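Local coordinates for protein putative ring-cleaving dioxygenase MhqO (Bacillus subtilis subsp. subtilis, PDB 3OAJ) that probably acts as an iron-dependent extradiol ring-cleavage dioxygenase that may contribute to the breakdown of aromatic compounds, at residues H218-A223 and E266-P271; K5-H10 and R190-I195; A14-P19 and H123-E128; H48-N53 and I61-P66. One frame throughout, in Å; residues are numbered along the deposited sequence.

Contact 1. Residues H218-A223 and E266-P271. With ZN (zinc ion), chain C.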
loop_
_atom_site.group_PDB
_atom_site.type_symbol
_atom_site.label_atom_id
_atom_site.label_comp_id
_atom_site.label_asym_id
_atom_site.label_seq_id
_atom_site.Cartn_x
_atom_site.Cartn_y
_atom_site.Cartn_z
ATOM N N HIS A 218 -0.289 5.066 -6.444
ATOM C CA HIS A 218 0.688 4.177 -7.062
ATOM C C HIS A 218 0.971 2.952 -6.214
ATOM O O HIS A 218 0.597 2.895 -5.025
ATOM C CB HIS A 218 1.984 4.930 -7.386
ATOM C CG HIS A 218 2.715 5.456 -6.184
ATOM N ND1 HIS A 218 2.524 6.738 -5.710
ATOM C CD2 HIS A 218 3.671 4.905 -5.398
ATOM C CE1 HIS A 218 3.329 6.953 -4.685
ATOM N NE2 HIS A 218 4.024 5.853 -4.462
ATOM N N ILE A 219 1.617 1.967 -6.840
ATOM C CA ILE A 219 2.035 0.767 -6.151
ATOM C C ILE A 219 3.546 0.597 -6.270
ATOM O O ILE A 219 4.098 0.694 -7.366
ATOM C CB ILE A 219 1.237 -0.476 -6.670
ATOM C CG1 ILE A 219 1.672 -1.758 -5.937
ATOM C CG2 ILE A 219 1.332 -0.634 -8.200
ATOM C CD1 ILE A 219 0.631 -2.887 -5.984
ATOM N N ALA A 220 4.199 0.339 -5.133
ATOM C CA ALA A 220 5.647 0.165 -5.114
ATOM C C ALA A 220 6.019 -1.299 -4.906
ATOM O O ALA A 220 5.451 -2.003 -4.051
ATOM C CB ALA A 220 6.270 1.016 -4.023
ATOM N N TRP A 221 6.971 -1.734 -5.720
ATOM C CA TRP A 221 7.551 -3.067 -5.652
ATOM C C TRP A 221 8.916 -3.011 -4.985
ATOM O O TRP A 221 9.619 -2.016 -5.077
ATOM C CB TRP A 221 7.675 -3.619 -7.076
ATOM C CG TRP A 221 6.362 -3.530 -7.802
ATOM C CD1 TRP A 221 5.965 -2.538 -8.644
ATOM C CD2 TRP A 221 5.260 -4.446 -7.715
ATOM N NE1 TRP A 221 4.691 -2.770 -9.079
ATOM C CE2 TRP A 221 4.240 -3.942 -8.537
ATOM C CE3 TRP A 221 5.047 -5.651 -7.028
ATOM C CZ2 TRP A 221 3.016 -4.586 -8.692
ATOM C CZ3 TRP A 221 3.823 -6.292 -7.182
ATOM C CH2 TRP A 221 2.840 -5.768 -8.033
ATOM N N ARG A 222 9.272 -4.085 -4.304
ATOM C CA ARG A 222 10.520 -4.163 -3.537
ATOM C C ARG A 222 11.769 -4.371 -4.373
ATOM O O ARG A 222 11.776 -5.131 -5.335
ATOM C CB ARG A 222 10.435 -5.306 -2.523
ATOM C CG ARG A 222 9.396 -5.051 -1.442
ATOM C CD ARG A 222 9.085 -6.276 -0.628
ATOM N NE ARG A 222 10.248 -6.730 0.110
ATOM C CZ ARG A 222 10.293 -7.848 0.812
ATOM N NH1 ARG A 222 9.228 -8.636 0.893
ATOM N NH2 ARG A 222 11.405 -8.167 1.446
ATOM N N ALA A 223 12.836 -3.686 -3.970
ATOM C CA ALA A 223 14.194 -4.032 -4.380
ATOM C C ALA A 223 14.950 -4.335 -3.100
ATOM O O ALA A 223 14.678 -3.717 -2.071
ATOM C CB ALA A 223 14.857 -2.884 -5.166
ATOM N N GLU A 266 6.333 1.832 -8.858
ATOM C CA GLU A 266 7.516 2.355 -8.191
ATOM C C GLU A 266 8.366 1.150 -7.816
ATOM O O GLU A 266 7.830 0.071 -7.585
ATOM C CB GLU A 266 7.088 3.128 -6.937
ATOM C CG GLU A 266 8.233 3.539 -5.976
ATOM C CD GLU A 266 7.732 4.228 -4.733
ATOM O OE1 GLU A 266 6.507 4.405 -4.577
ATOM O OE2 GLU A 266 8.578 4.581 -3.886
ATOM N N ILE A 267 9.686 1.315 -7.825
ATOM C CA ILE A 267 10.573 0.352 -7.157
ATOM C C ILE A 267 11.168 1.084 -5.959
ATOM O O ILE A 267 11.779 2.140 -6.120
ATOM C CB ILE A 267 11.702 -0.174 -8.078
ATOM C CG1 ILE A 267 11.157 -0.645 -9.444
ATOM C CG2 ILE A 267 12.574 -1.238 -7.332
ATOM C CD1 ILE A 267 10.215 -1.800 -9.399
ATOM N N ALA A 268 10.977 0.511 -4.772
ATOM C CA ALA A 268 11.453 1.069 -3.515
ATOM C C ALA A 268 12.365 0.076 -2.825
ATOM O O ALA A 268 12.079 -1.127 -2.780
ATOM C CB ALA A 268 10.278 1.389 -2.608
ATOM N N THR A 269 13.451 0.584 -2.261
ATOM C CA THR A 269 14.384 -0.270 -1.565
ATOM C C THR A 269 13.848 -0.722 -0.213
ATOM O O THR A 269 13.222 0.070 0.515
ATOM C CB THR A 269 15.728 0.442 -1.328
ATOM O OG1 THR A 269 15.533 1.627 -0.549
ATOM C CG2 THR A 269 16.431 0.787 -2.638
ATOM N N ASP A 270 14.111 -1.982 0.152
ATOM C CA ASP A 270 13.723 -2.452 1.486
ATOM C C ASP A 270 14.352 -1.596 2.600
ATOM O O ASP A 270 13.633 -1.128 3.481
ATOM C CB ASP A 270 14.024 -3.950 1.700
ATOM C CG ASP A 270 13.057 -4.866 0.944
ATOM O OD1 ASP A 270 12.027 -4.378 0.417
ATOM O OD2 ASP A 270 13.345 -6.082 0.854
ATOM N N PRO A 271 15.685 -1.365 2.561
ATOM C CA PRO A 271 16.274 -0.482 3.570
ATOM C C PRO A 271 16.132 1.021 3.268
ATOM O O PRO A 271 15.909 1.406 2.106
ATOM C CB PRO A 271 17.766 -0.876 3.564
ATOM C CG PRO A 271 18.018 -1.441 2.218
ATOM C CD PRO A 271 16.704 -1.955 1.674
HETATM ZN ZN ZN C . 5.770 5.178 -3.140
#
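The imidazole of H218 meets the E266 carboxylate at its edge, near the ring plane, with the two planes 51° apart. H218 NE2 and E266 OE1 lie 2.9 Å apart because both bind the zinc ion. Zinc sits 2.3 Å from H218 NE2 and 1.8 Å from E266 OE1, and E266 reaches it with an extended chain, its CG anti to the backbone N (chi1 170°). The indole of W221 has I219 CG1 over the rim of one face, while I267 CD1 packs against W221 CB at 3.9 Å. The guanidinium of R222 takes D270 side-on: NH2 reaches OD2 at 2.9 Å in the guanidinium plane but from above the carboxylate plane, and NE reaches OD1 at 3.0 Å on its syn side. Under these side chains, strands 215-223 and 264-269 run parallel as neighbours in the second VOC module. W221 is paired through both its backbone N and O: its N donates to E266 O in an almost straight bond (2.7 Å, 176°), and its O accepts from A268 N. H11 completes the protein part of the metal site, which is predicted to hold ferrous iron. A220 CB lies 3.4 Å from E266 OE1, so a small methyl packs beside the metal-binding oxygen, and on the side of the sheet that carries W221 and I267, the A223 methyl meets I267 CG2.

Contact 2. Residues K5-H10 and R190-I195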
loop_
_atom_site.group_PDB
_atom_site.type_symbol
_atom_site.label_atom_id
_atom_site.label_comp_id
_atom_site.label_asym_id
_atom_site.label_seq_id
_atom_site.Cartn_x
_atom_site.Cartn_y
_atom_site.Cartn_z
ATOM N N LYS A 5 13.490 -9.857 -10.885
ATOM C CA LYS A 5 12.526 -10.523 -9.992
ATOM C C LYS A 5 12.331 -9.784 -8.667
ATOM O O LYS A 5 13.224 -9.748 -7.835
ATOM C CB LYS A 5 12.990 -11.950 -9.698
ATOM C CG LYS A 5 11.934 -12.878 -9.143
ATOM C CD LYS A 5 12.415 -14.332 -9.142
ATOM C CE LYS A 5 12.726 -14.831 -10.558
ATOM N NZ LYS A 5 11.505 -15.282 -11.294
ATOM N N THR A 6 11.148 -9.226 -8.457
ATOM C CA THR A 6 10.828 -8.553 -7.198
ATOM C C THR A 6 10.201 -9.514 -6.188
ATOM O O THR A 6 9.418 -10.387 -6.552
ATOM C CB THR A 6 9.881 -7.356 -7.444
ATOM O OG1 THR A 6 9.596 -6.689 -6.206
ATOM C CG2 THR A 6 8.546 -7.806 -8.070
ATOM N N MET A 7 10.512 -9.335 -4.911
ATOM C CA MET A 7 9.872 -10.123 -3.862
ATOM C C MET A 7 8.373 -9.866 -3.731
ATOM O O MET A 7 7.623 -10.746 -3.309
ATOM C CB MET A 7 10.557 -9.867 -2.522
ATOM C CG MET A 7 11.962 -10.469 -2.463
ATOM S SD MET A 7 11.868 -12.263 -2.295
ATOM C CE MET A 7 11.530 -12.295 -0.537
ATOM N N GLY A 8 7.932 -8.684 -4.140
ATOM C CA GLY A 8 6.516 -8.337 -3.964
ATOM C C GLY A 8 6.321 -6.863 -3.690
ATOM O O GLY A 8 7.248 -6.057 -3.866
ATOM N N ILE A 9 5.127 -6.514 -3.227
ATOM C CA ILE A 9 4.809 -5.132 -2.905
ATOM C C ILE A 9 5.682 -4.634 -1.728
ATOM O O ILE A 9 5.886 -5.351 -0.723
ATOM C CB ILE A 9 3.324 -5.006 -2.534
ATOM C CG1 ILE A 9 2.419 -5.388 -3.724
ATOM C CG2 ILE A 9 2.997 -3.600 -1.987
ATOM C CD1 ILE A 9 0.952 -5.643 -3.329
ATOM N N HIS A 10 6.209 -3.417 -1.889
ATOM C CA HIS A 10 6.876 -2.679 -0.831
ATOM C C HIS A 10 5.833 -1.865 -0.065
ATOM O O HIS A 10 5.669 -2.036 1.132
ATOM C CB HIS A 10 7.989 -1.779 -1.425
ATOM C CG HIS A 10 8.825 -1.078 -0.405
ATOM N ND1 HIS A 10 8.382 0.035 0.282
ATOM C CD2 HIS A 10 10.089 -1.309 0.026
ATOM C CE1 HIS A 10 9.328 0.439 1.113
ATOM N NE2 HIS A 10 10.383 -0.337 0.957
ATOM N N ARG A 190 2.051 -14.472 -8.840
ATOM C CA ARG A 190 2.617 -14.595 -7.502
ATOM C C ARG A 190 4.087 -14.191 -7.547
ATOM O O ARG A 190 4.835 -14.657 -8.415
ATOM C CB ARG A 190 2.445 -16.038 -6.996
ATOM C CG ARG A 190 3.168 -16.395 -5.724
ATOM C CD ARG A 190 2.758 -17.781 -5.233
ATOM N NE ARG A 190 1.486 -17.744 -4.523
ATOM C CZ ARG A 190 1.377 -17.542 -3.210
ATOM N NH1 ARG A 190 2.473 -17.377 -2.472
ATOM N NH2 ARG A 190 0.177 -17.528 -2.636
ATOM N N SER A 191 4.495 -13.331 -6.618
ATOM C CA SER A 191 5.911 -12.996 -6.447
ATOM C C SER A 191 6.525 -13.957 -5.446
ATOM O O SER A 191 5.800 -14.718 -4.820
ATOM C CB SER A 191 6.089 -11.531 -6.022
ATOM O OG SER A 191 5.482 -11.279 -4.774
ATOM N N ALA A 192 7.849 -13.919 -5.311
ATOM C CA ALA A 192 8.561 -14.940 -4.540
ATOM C C ALA A 192 8.582 -14.698 -3.039
ATOM O O ALA A 192 8.918 -15.603 -2.265
ATOM C CB ALA A 192 9.984 -15.131 -5.071
ATOM N N GLY A 193 8.233 -13.486 -2.620
ATOM C CA GLY A 193 8.187 -13.163 -1.202
ATOM C C GLY A 193 7.029 -13.845 -0.503
ATOM O O GLY A 193 6.213 -14.518 -1.146
ATOM N N ASP A 194 6.955 -13.665 0.817
ATOM C CA ASP A 194 5.931 -14.329 1.622
ATOM C C ASP A 194 4.779 -13.408 2.021
ATOM O O ASP A 194 3.909 -13.803 2.800
ATOM C CB ASP A 194 6.553 -14.972 2.865
ATOM C CG ASP A 194 7.145 -13.957 3.835
ATOM O OD1 ASP A 194 7.105 -12.738 3.580
ATOM O OD2 ASP A 194 7.681 -14.395 4.873
ATOM N N ILE A 195 4.769 -12.201 1.450
ATOM C CA ILE A 195 3.814 -11.156 1.808
ATOM C C ILE A 195 3.732 -10.214 0.614
ATOM O O ILE A 195 4.686 -10.130 -0.169
ATOM C CB ILE A 195 4.272 -10.424 3.127
ATOM C CG1 ILE A 195 3.155 -9.594 3.765
ATOM C CG2 ILE A 195 5.545 -9.628 2.946
ATOM C CD1 ILE A 195 2.032 -10.418 4.405
HETATM O O HOH W 1 9.424 -13.088 -7.217
HETATM O O HOH W 2 6.586 -8.128 -0.425
#
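M7 O is the tight point of this contact, held by two donors from the turn at 190-195. S191 OG gives it a 2.6 Å hydrogen bond from above the carbonyl plane, and G193 N one of 2.9 Å in that plane, on a lone pair. The serine hydroxyl reaches the carbonyl because OG stands between its own backbone N and carbonyl carbon (chi1 62°). The same OG lies 3.2 Å from G8 CA; with bare CA atoms at G8 and G193, the backbones approach to 4.4 Å between M7 CA and G193 CA. Close by, a water donates to both I9 O and I195 O, bridging the carbonyls of two buried residues.

The outer side is looser. The M7 side chain starts away from the turn, then bends twice and brings CE back to 3.5 Å from G193 CA, while its SD only grazes the methyl of the exposed A192. Here a water fills in where the backbones part, linking T6 O to A192 N and accepting from the latter at 2.6 Å.

The two pieces come from different VOC modules, so the contact ties the start of the first to the second. The 5-10 segment leads into strand 9-16, with T6 OG1 bonded to R222 O and G8 paired through its backbone with R222 of strand 215-223. The 190-195 turn connects strands 186-190 and 198-202 of the other sheet, and I9 packs on I199 and F154 of that sheet.

Contact 3. Residues A14-P19 and H123-E128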
loop_
_atom_site.group_PDB
_atom_site.type_symbol
_atom_site.label_atom_id
_atom_site.label_comp_id
_atom_site.label_asym_id
_atom_site.label_seq_id
_atom_site.Cartn_x
_atom_site.Cartn_y
_atom_site.Cartn_z
ATOM N N ALA A 14 -1.938 6.106 -1.312
ATOM C CA ALA A 14 -3.256 6.607 -1.682
ATOM C C ALA A 14 -3.506 8.030 -1.207
ATOM O O ALA A 14 -2.969 8.460 -0.195
ATOM C CB ALA A 14 -4.329 5.693 -1.114
ATOM N N ILE A 15 -4.336 8.749 -1.959
ATOM C CA ILE A 15 -4.806 10.062 -1.540
ATOM C C ILE A 15 -6.143 9.836 -0.846
ATOM O O ILE A 15 -7.008 9.133 -1.371
ATOM C CB ILE A 15 -4.953 11.040 -2.733
ATOM C CG1 ILE A 15 -3.583 11.276 -3.386
ATOM C CG2 ILE A 15 -5.543 12.346 -2.253
ATOM C CD1 ILE A 15 -3.600 12.198 -4.617
ATOM N N VAL A 16 -6.284 10.393 0.357
ATOM C CA VAL A 16 -7.514 10.232 1.151
ATOM C C VAL A 16 -7.952 11.560 1.771
ATOM O O VAL A 16 -7.439 12.610 1.408
ATOM C CB VAL A 16 -7.353 9.128 2.238
ATOM C CG1 VAL A 16 -7.165 7.743 1.590
ATOM C CG2 VAL A 16 -6.215 9.472 3.211
ATOM N N GLY A 17 -8.901 11.492 2.707
ATOM C CA GLY A 17 -9.476 12.668 3.370
ATOM C C GLY A 17 -8.802 13.004 4.688
ATOM O O GLY A 17 -7.606 12.793 4.853
ATOM N N HIS A 18 -9.580 13.534 5.629
ATOM C CA HIS A 18 -9.059 14.005 6.912
ATOM C C HIS A 18 -8.127 12.998 7.598
ATOM O O HIS A 18 -8.496 11.826 7.737
ATOM C CB HIS A 18 -10.243 14.296 7.844
ATOM C CG HIS A 18 -9.907 15.171 9.013
ATOM N ND1 HIS A 18 -9.070 14.769 10.034
ATOM C CD2 HIS A 18 -10.328 16.416 9.340
ATOM C CE1 HIS A 18 -8.973 15.736 10.930
ATOM N NE2 HIS A 18 -9.732 16.744 10.536
ATOM N N PRO A 19 -6.949 13.465 8.084
ATOM C CA PRO A 19 -6.032 12.548 8.776
ATOM C C PRO A 19 -6.593 11.844 10.008
ATOM O O PRO A 19 -6.193 10.713 10.274
ATOM C CB PRO A 19 -4.826 13.433 9.134
ATOM C CG PRO A 19 -5.353 14.830 9.112
ATOM C CD PRO A 19 -6.426 14.849 8.060
ATOM N N HIS A 123 -12.958 6.757 2.972
ATOM C CA HIS A 123 -12.783 7.696 1.874
ATOM C C HIS A 123 -12.968 7.049 0.497
ATOM O O HIS A 123 -12.717 7.672 -0.525
ATOM C CB HIS A 123 -11.446 8.422 2.046
ATOM C CG HIS A 123 -11.329 9.116 3.372
ATOM N ND1 HIS A 123 -10.253 8.948 4.218
ATOM C CD2 HIS A 123 -12.186 9.946 4.013
ATOM C CE1 HIS A 123 -10.444 9.667 5.312
ATOM N NE2 HIS A 123 -11.605 10.289 5.208
ATOM N N GLY A 124 -13.450 5.805 0.496
ATOM C CA GLY A 124 -13.832 5.116 -0.729
ATOM C C GLY A 124 -12.841 4.123 -1.307
ATOM O O GLY A 124 -13.133 3.506 -2.331
ATOM N N LEU A 125 -11.671 3.941 -0.692
ATOM C CA LEU A 125 -10.749 2.941 -1.247
ATOM C C LEU A 125 -11.339 1.545 -1.078
ATOM O O LEU A 125 -11.969 1.265 -0.053
ATOM C CB LEU A 125 -9.395 3.005 -0.548
ATOM C CG LEU A 125 -8.562 4.288 -0.666
ATOM C CD1 LEU A 125 -7.339 4.259 0.268
ATOM C CD2 LEU A 125 -8.142 4.496 -2.116
ATOM N N HIS A 126 -11.131 0.682 -2.074
ATOM C CA HIS A 126 -11.597 -0.704 -1.980
ATOM C C HIS A 126 -10.561 -1.585 -1.302
ATOM O O HIS A 126 -9.396 -1.647 -1.752
ATOM C CB HIS A 126 -11.882 -1.329 -3.354
ATOM C CG HIS A 126 -12.898 -0.607 -4.193
ATOM N ND1 HIS A 126 -14.058 -0.063 -3.677
ATOM C CD2 HIS A 126 -12.954 -0.410 -5.533
ATOM C CE1 HIS A 126 -14.770 0.462 -4.660
ATOM N NE2 HIS A 126 -14.124 0.260 -5.797
ATOM N N LEU A 127 -10.978 -2.282 -0.246
ATOM C CA LEU A 127 -10.097 -3.156 0.523
ATOM C C LEU A 127 -10.678 -4.562 0.561
ATOM O O LEU A 127 -11.894 -4.755 0.371
ATOM C CB LEU A 127 -9.970 -2.633 1.959
ATOM C CG LEU A 127 -9.044 -1.445 2.253
ATOM C CD1 LEU A 127 -9.445 -0.172 1.526
ATOM C CD2 LEU A 127 -8.965 -1.223 3.774
ATOM N N GLU A 128 -9.833 -5.540 0.871
ATOM C CA GLU A 128 -10.329 -6.885 1.109
ATOM C C GLU A 128 -9.429 -7.572 2.110
ATOM O O GLU A 128 -8.253 -7.205 2.246
ATOM C CB GLU A 128 -10.456 -7.703 -0.190
ATOM C CG GLU A 128 -9.136 -7.943 -0.882
ATOM C CD GLU A 128 -9.214 -8.661 -2.218
ATOM O OE1 GLU A 128 -10.310 -8.813 -2.826
ATOM O OE2 GLU A 128 -8.118 -9.052 -2.679
#
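V16 and H123 make the nearest backbone approach, 5.9 Å between their CA atoms, and the contact is made by packing of side chains and of the G17 backbone, without strand pairing. It joins the two eight-stranded sheets of this tandem VOC (glyoxalase/dioxygenase) fold: A14-V16 end strand 9-16 of one sheet, and H123-L125 form the turn that enters strand 126-131 of the other.

The H123 imidazole lies flat against the chain at G17. The bare G17 CA sits 3.7 Å from the ring centroid and only 9° off the ring normal, a CH-pi contact over the face, with the glycine N above the same ring nearer its rim. The H123 side chain swings its CG anti to the carbonyl carbon (chi1 -56°); the H123 and V16 side chains cross at about a right angle, with ND1 3.5 Å from V16 CB. H123 NE2 bonds to E21 OE1 of helix 19-29, fixing the rotation of the ring.

Deeper in, L125 supplies the apolar half. It crosses V16 at about a right angle and sets its CD1 methyl against both A14 and V16. F64 of strand 61-66 and Y26 of helix 19-29 pack around it as well. D121 OD1 accepts from both H123 N and L125 N and so holds the turn in shape. The leucine methyl CD1 ends 3.6 Å from A14 CB and 3.7 Å from V16 CG1.

Contact 4. Residues H48-N53 and I61-P66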
loop_
_atom_site.group_PDB
_atom_site.type_symbol
_atom_site.label_atom_id
_atom_site.label_comp_id
_atom_site.label_asym_id
_atom_site.label_seq_id
_atom_site.Cartn_x
_atom_site.Cartn_y
_atom_site.Cartn_z
ATOM N N HIS A 48 2.232 13.063 5.124
ATOM C CA HIS A 48 2.390 11.759 4.533
ATOM C C HIS A 48 2.463 10.804 5.705
ATOM O O HIS A 48 3.410 10.872 6.485
ATOM C CB HIS A 48 3.673 11.680 3.699
ATOM C CG HIS A 48 3.755 10.460 2.831
ATOM N ND1 HIS A 48 4.885 10.131 2.111
ATOM C CD2 HIS A 48 2.858 9.471 2.595
ATOM C CE1 HIS A 48 4.663 9.010 1.441
ATOM N NE2 HIS A 48 3.442 8.593 1.714
ATOM N N LEU A 49 1.458 9.930 5.821
ATOM C CA LEU A 49 1.362 8.980 6.933
ATOM C C LEU A 49 1.648 7.576 6.425
ATOM O O LEU A 49 1.148 7.167 5.376
ATOM C CB LEU A 49 -0.036 9.011 7.567
ATOM C CG LEU A 49 -0.559 10.377 8.023
ATOM C CD1 LEU A 49 -1.930 10.170 8.671
ATOM C CD2 LEU A 49 0.416 11.058 8.987
ATOM N N TYR A 50 2.438 6.830 7.191
ATOM C CA TYR A 50 2.763 5.440 6.863
ATOM C C TYR A 50 2.269 4.534 7.984
ATOM O O TYR A 50 2.607 4.729 9.165
ATOM C CB TYR A 50 4.273 5.257 6.740
ATOM C CG TYR A 50 4.986 5.968 5.610
ATOM C CD1 TYR A 50 5.437 7.281 5.752
ATOM C CD2 TYR A 50 5.312 5.288 4.442
ATOM C CE1 TYR A 50 6.164 7.915 4.739
ATOM C CE2 TYR A 50 6.029 5.905 3.418
ATOM C CZ TYR A 50 6.442 7.224 3.569
ATOM O OH TYR A 50 7.173 7.822 2.568
ATOM N N PHE A 51 1.451 3.557 7.605
ATOM C CA PHE A 51 0.958 2.532 8.533
ATOM C C PHE A 51 1.506 1.179 8.108
ATOM O O PHE A 51 1.732 0.928 6.916
ATOM C CB PHE A 51 -0.579 2.455 8.509
ATOM C CG PHE A 51 -1.277 3.704 9.003
ATOM C CD1 PHE A 51 -1.705 3.803 10.326
ATOM C CD2 PHE A 51 -1.539 4.772 8.138
ATOM C CE1 PHE A 51 -2.360 4.941 10.783
ATOM C CE2 PHE A 51 -2.187 5.931 8.599
ATOM C CZ PHE A 51 -2.604 6.007 9.917
ATOM N N GLY A 52 1.705 0.288 9.069
ATOM C CA GLY A 52 2.147 -1.053 8.727
ATOM C C GLY A 52 2.047 -1.990 9.911
ATOM O O GLY A 52 1.294 -1.726 10.866
ATOM N N ASN A 53 2.813 -3.080 9.862
ATOM C CA ASN A 53 2.887 -3.996 10.995
ATOM C C ASN A 53 3.763 -3.406 12.101
ATOM O O ASN A 53 4.169 -2.242 12.022
ATOM C CB ASN A 53 3.314 -5.409 10.555
ATOM C CG ASN A 53 4.803 -5.531 10.243
ATOM O OD1 ASN A 53 5.537 -4.547 10.170
ATOM N ND2 ASN A 53 5.255 -6.768 10.082
ATOM N N ILE A 61 3.157 -1.992 4.261
ATOM C CA ILE A 61 3.121 -0.534 4.383
ATOM C C ILE A 61 2.076 0.114 3.481
ATOM O O ILE A 61 2.191 0.082 2.262
ATOM C CB ILE A 61 4.495 0.083 4.028
ATOM C CG1 ILE A 61 5.630 -0.561 4.846
ATOM C CG2 ILE A 61 4.473 1.615 4.190
ATOM C CD1 ILE A 61 7.009 -0.342 4.221
ATOM N N ILE A 62 1.051 0.675 4.104
ATOM C CA ILE A 62 0.056 1.476 3.393
ATOM C C ILE A 62 0.296 2.925 3.773
ATOM O O ILE A 62 0.441 3.267 4.944
ATOM C CB ILE A 62 -1.408 0.967 3.681
ATOM C CG1 ILE A 62 -2.438 1.718 2.812
ATOM C CG2 ILE A 62 -1.745 1.012 5.181
ATOM C CD1 ILE A 62 -2.376 1.404 1.315
ATOM N N THR A 63 0.348 3.782 2.760
ATOM C CA THR A 63 0.724 5.176 2.965
ATOM C C THR A 63 -0.319 6.120 2.388
ATOM O O THR A 63 -0.997 5.792 1.410
ATOM C CB THR A 63 2.145 5.517 2.388
ATOM O OG1 THR A 63 2.022 6.322 1.212
ATOM C CG2 THR A 63 2.963 4.287 2.074
ATOM N N PHE A 64 -0.436 7.298 3.009
ATOM C CA PHE A 64 -1.535 8.212 2.684
ATOM C C PHE A 64 -1.100 9.654 2.609
ATOM O O PHE A 64 -0.292 10.116 3.424
ATOM C CB PHE A 64 -2.617 8.112 3.767
ATOM C CG PHE A 64 -3.217 6.758 3.884
ATOM C CD1 PHE A 64 -4.130 6.295 2.927
ATOM C CD2 PHE A 64 -2.823 5.911 4.933
ATOM C CE1 PHE A 64 -4.672 5.011 3.038
ATOM C CE2 PHE A 64 -3.357 4.639 5.060
ATOM C CZ PHE A 64 -4.286 4.186 4.101
ATOM N N PHE A 65 -1.657 10.354 1.627
ATOM C CA PHE A 65 -1.665 11.814 1.612
ATOM C C PHE A 65 -3.076 12.263 2.032
ATOM O O PHE A 65 -3.988 12.282 1.199
ATOM C CB PHE A 65 -1.305 12.335 0.218
ATOM C CG PHE A 65 0.058 11.914 -0.255
ATOM C CD1 PHE A 65 1.202 12.230 0.475
ATOM C CD2 PHE A 65 0.201 11.219 -1.453
ATOM C CE1 PHE A 65 2.477 11.825 0.023
ATOM C CE2 PHE A 65 1.453 10.834 -1.913
ATOM C CZ PHE A 65 2.585 11.131 -1.181
ATOM N N PRO A 66 -3.270 12.568 3.328
ATOM C CA PRO A 66 -4.604 12.952 3.766
ATOM C C PRO A 66 -4.852 14.442 3.551
ATOM O O PRO A 66 -4.260 15.286 4.236
ATOM C CB PRO A 66 -4.614 12.593 5.264
ATOM C CG PRO A 66 -3.192 12.437 5.668
ATOM C CD PRO A 66 -2.330 12.403 4.454
#
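H48 has F65 CE1 3.4 Å above the centre of one face and Y50 CE1 of its own strand over the rim of the other. The H48 and F65 ring planes are tilted 36° to each other. With CG anti to the backbone N (chi1 -168°), the imidazole reaches diagonally across to the neighbouring strand, so that NE2 meets T63 OG1 at 2.7 Å, edge-on and close to its plane. T63 CG2 packs beside the Y50 ring, 3.5 Å from Y50 CD2, and I61 CG2 abuts the edge of that ring.

On the face carrying L49, F51, I62 and F64, the phenyl rings of F51 and F64 meet rim to rim, with F51 CD2 3.6 Å from F64 CE2. I62 CG2 fits against F51 CB, and P66 CG rests on L49 CD1. Antiparallel strands 47-52 and 61-66 of the VOC hairpin are joined by hydrogen-bonded pairs L49-F64 and F51-I62.

T63 OG1 also bonds T13 OG1, and a sulfate, probably from the crystallisation liquor, lies beside H48. One face is therefore a greasy layer toward helix 19-29, while the other sets a histidine-threonine pair, fixed in rotation, near the metal pocket.

Contacts 1 and 4, with the 5-10 half of contact 2 and the 14-19 half of contact 3, belong to one eight-stranded sheet, whose central strand 9-16 lies between 61-66 and 215-223. Contacts 2 and 3 both use that strand, with centres about 24 Å apart on opposite sides of the chain's centre; each links it to the second sheet. Along the chain, contact 4 is nested inside contact 3, itself inside contact 2; contact 1 follows within the second VOC module. Contact 1 touches contact 2 through A220 O and H10 N, and contact 3 touches contact 4 through A14 and T63. Strands from both modules build the one sheet that carries the metal site.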